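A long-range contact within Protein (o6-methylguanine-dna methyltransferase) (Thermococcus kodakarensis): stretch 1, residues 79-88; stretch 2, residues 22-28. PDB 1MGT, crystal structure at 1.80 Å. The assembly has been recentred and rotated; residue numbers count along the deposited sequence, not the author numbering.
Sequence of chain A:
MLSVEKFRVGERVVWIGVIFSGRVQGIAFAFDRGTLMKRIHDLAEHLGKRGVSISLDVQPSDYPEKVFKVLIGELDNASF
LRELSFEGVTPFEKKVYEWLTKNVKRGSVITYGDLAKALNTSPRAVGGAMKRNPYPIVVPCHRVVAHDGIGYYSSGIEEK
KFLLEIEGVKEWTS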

# COMPACT_ATOMS: atom_id res chain seq x y z
N SER A 79 9.86 0.16 -9.32
CA SER A 79 10.65 1.40 -9.43
C SER A 79 10.39 2.35 -8.28
O SER A 79 11.18 3.27 -8.07
CB SER A 79 10.40 2.10 -10.77
OG SER A 79 9.05 2.48 -10.85
N PHE A 80 9.33 2.11 -7.49
CA PHE A 80 9.03 2.99 -6.35
C PHE A 80 9.73 2.52 -5.09
O PHE A 80 9.79 3.27 -4.11
CB PHE A 80 7.52 3.03 -6.10
CG PHE A 80 7.03 4.23 -5.32
CD1 PHE A 80 6.57 5.35 -5.97
CD2 PHE A 80 7.02 4.23 -3.94
CE1 PHE A 80 6.12 6.45 -5.26
CE2 PHE A 80 6.56 5.31 -3.21
CZ PHE A 80 6.11 6.43 -3.88
N LEU A 81 10.30 1.31 -5.07
CA LEU A 81 10.97 0.80 -3.87
C LEU A 81 12.02 1.75 -3.30
O LEU A 81 12.10 1.88 -2.08
CB LEU A 81 11.65 -0.54 -4.16
CG LEU A 81 11.16 -1.86 -3.64
CD1 LEU A 81 9.76 -1.93 -3.10
CD2 LEU A 81 11.38 -2.96 -4.72
N ARG A 82 12.81 2.42 -4.12
CA ARG A 82 13.84 3.33 -3.64
C ARG A 82 13.32 4.56 -2.90
O ARG A 82 14.09 5.21 -2.19
CB ARG A 82 14.66 3.81 -4.86
CG ARG A 82 13.75 4.12 -6.03
CD ARG A 82 13.53 5.59 -6.28
NE ARG A 82 14.37 6.10 -7.36
CZ ARG A 82 15.69 6.08 -7.43
NH1 ARG A 82 16.31 6.59 -8.51
NH2 ARG A 82 16.43 5.56 -6.47
N GLU A 83 12.05 4.89 -3.06
CA GLU A 83 11.47 6.04 -2.38
C GLU A 83 10.99 5.69 -0.96
O GLU A 83 10.68 6.60 -0.19
CB GLU A 83 10.24 6.55 -3.14
CG GLU A 83 10.40 6.75 -4.62
CD GLU A 83 11.10 8.05 -4.97
OE1 GLU A 83 11.51 8.77 -4.04
OE2 GLU A 83 11.24 8.32 -6.18
N LEU A 84 10.91 4.41 -0.63
CA LEU A 84 10.43 3.97 0.67
C LEU A 84 11.45 3.98 1.77
O LEU A 84 12.56 3.47 1.59
CB LEU A 84 9.85 2.53 0.54
CG LEU A 84 8.78 2.39 -0.55
CD1 LEU A 84 8.30 0.94 -0.64
CD2 LEU A 84 7.59 3.32 -0.27
N SER A 85 11.10 4.50 2.96
CA SER A 85 12.08 4.51 4.03
C SER A 85 12.20 3.21 4.78
O SER A 85 13.24 2.96 5.41
CB SER A 85 11.72 5.61 5.06
OG SER A 85 10.60 5.13 5.79
N PHE A 86 11.17 2.37 4.81
CA PHE A 86 11.13 1.14 5.56
C PHE A 86 11.23 1.40 7.06
O PHE A 86 11.58 0.51 7.83
CB PHE A 86 12.13 0.05 5.13
CG PHE A 86 11.64 -0.54 3.82
CD1 PHE A 86 12.19 -0.15 2.63
CD2 PHE A 86 10.60 -1.47 3.86
CE1 PHE A 86 11.74 -0.66 1.42
CE2 PHE A 86 10.16 -1.98 2.64
CZ PHE A 86 10.71 -1.59 1.46
N GLU A 87 10.91 2.63 7.51
CA GLU A 87 10.93 2.91 8.94
C GLU A 87 9.71 2.22 9.55
O GLU A 87 8.64 2.28 8.94
CB GLU A 87 10.82 4.43 9.19
CG GLU A 87 12.08 5.20 8.84
CD GLU A 87 11.95 6.71 8.99
OE1 GLU A 87 11.04 7.21 9.66
OE2 GLU A 87 12.75 7.46 8.41
N GLY A 88 9.88 1.55 10.68
CA GLY A 88 8.83 0.85 11.38
C GLY A 88 8.43 -0.47 10.65
O GLY A 88 7.32 -0.94 10.88
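Stretch 2 (22-28) GRVQGIA

Stretch 2 enters as a loop at Gly-22 and Arg-23 and becomes a β-strand from Val-24 onward. It lies against the point where stretch 1 leaves a run of helical backbone angles, residues 79-83, and opens into an extended residue, Leu-84. The two backbones meet in a single β-bridge, with the CA atoms of Leu-84 and Val-24 4.7 Å apart. Val-24 bonds through its N and O to the residues on either side of Leu-84, the pattern of a parallel bridge; the contact is local, and the strand then veers off across stretch 1. The CA of Ser-85 is 5.2 Å from that of Arg-23.

The side chain of Phe-80 (chi1 t) starts out sideways, but the end of its ring comes nearer: CE2 is 4.2 Å from CG2 of Val-24 and 4.4 Å from CD1 of Ile-27. A large aromatic residue suits this buried site because it can reach two branched aliphatic side chains of the strand. Its O accepts a hydrogen bond from N of Glu-83 at 3.0 Å, helping shape the turn.

Glu-83 joins the strand through its backbone: N of Val-24 donates to O of Glu-83 at 2.8 Å, at a nearly straight 166°. The bridge is completed beyond Leu-84, where N of Ser-85 donates to O of Val-24 at 2.9 Å. Leu-84 itself begins by pointing away, but with its m,t rotamer the end of the side chain comes nearer, placing CD2 4.1 Å from CB of Val-24. Both residues are buried, so their apolar character fits.

Ser-85 adds a second bond to the same carbonyl, its OG donating to O of Val-24 at 2.9 Å. That OG also accepts from N of Glu-87 at 3.1 Å, so a small hydroxyl both holds the strand and braces the following turn. The Arg-23 guanidinium lies with one face over the backbone here, its NE 3.7 Å from CA of Ser-85 and its NH1 3.7 Å from O of Leu-84.

Phe-86, at positive phi, turns its side chain away. Glu-87 then points toward the strand, and its extended chi2 carries OE1 to 2.9 Å from NE2 of Gln-25, which donates to it. A water donates to O of Gln-25 and to O of Glu-87, each 2.7 Å from its oxygen, linking the two backbones. Gly-88, also at positive phi, a conformation that favours glycine, ends the stretch without contact.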

# COMPACT_ATOMS: atom_id res chain seq x y z
N GLY A 22 11.85 13.01 4.09
CA GLY A 22 13.15 12.56 3.46
C GLY A 22 12.84 11.46 2.43
O GLY A 22 13.29 11.54 1.28
N ARG A 23 12.14 10.44 2.86
CA ARG A 23 11.70 9.30 2.05
C ARG A 23 10.27 8.99 2.55
O ARG A 23 9.86 9.55 3.58
CB ARG A 23 12.61 8.10 2.15
CG ARG A 23 13.78 8.09 1.16
CD ARG A 23 14.53 6.74 1.25
NE ARG A 23 14.92 6.52 2.64
CZ ARG A 23 15.60 5.50 3.15
NH1 ARG A 23 16.01 4.50 2.39
NH2 ARG A 23 15.88 5.49 4.45
N VAL A 24 9.54 8.15 1.85
CA VAL A 24 8.17 7.81 2.26
C VAL A 24 8.09 6.96 3.50
O VAL A 24 8.74 5.94 3.69
CB VAL A 24 7.43 7.15 1.08
CG1 VAL A 24 6.05 6.68 1.52
CG2 VAL A 24 7.36 8.08 -0.12
N GLN A 25 7.23 7.37 4.45
CA GLN A 25 7.00 6.68 5.68
C GLN A 25 5.65 5.94 5.66
O GLN A 25 5.44 4.98 6.40
CB GLN A 25 6.94 7.71 6.85
CG GLN A 25 8.32 8.33 7.12
CD GLN A 25 8.24 9.37 8.23
OE1 GLN A 25 7.48 10.31 8.08
NE2 GLN A 25 9.00 9.21 9.32
N GLY A 26 4.70 6.47 4.87
CA GLY A 26 3.39 5.78 4.86
C GLY A 26 2.52 6.33 3.76
O GLY A 26 2.65 7.49 3.32
N ILE A 27 1.60 5.48 3.28
CA ILE A 27 0.68 5.88 2.23
C ILE A 27 -0.71 5.38 2.59
O ILE A 27 -0.83 4.31 3.18
CB ILE A 27 1.02 5.15 0.89
CG1 ILE A 27 2.41 5.54 0.41
CG2 ILE A 27 -0.04 5.44 -0.17
CD1 ILE A 27 3.01 4.64 -0.66
N ALA A 28 -1.74 6.18 2.27
CA ALA A 28 -3.11 5.75 2.51
C ALA A 28 -3.94 6.25 1.31
O ALA A 28 -3.55 7.18 0.62
CB ALA A 28 -3.74 6.26 3.79
O HOH W 1 7.79 3.64 6.81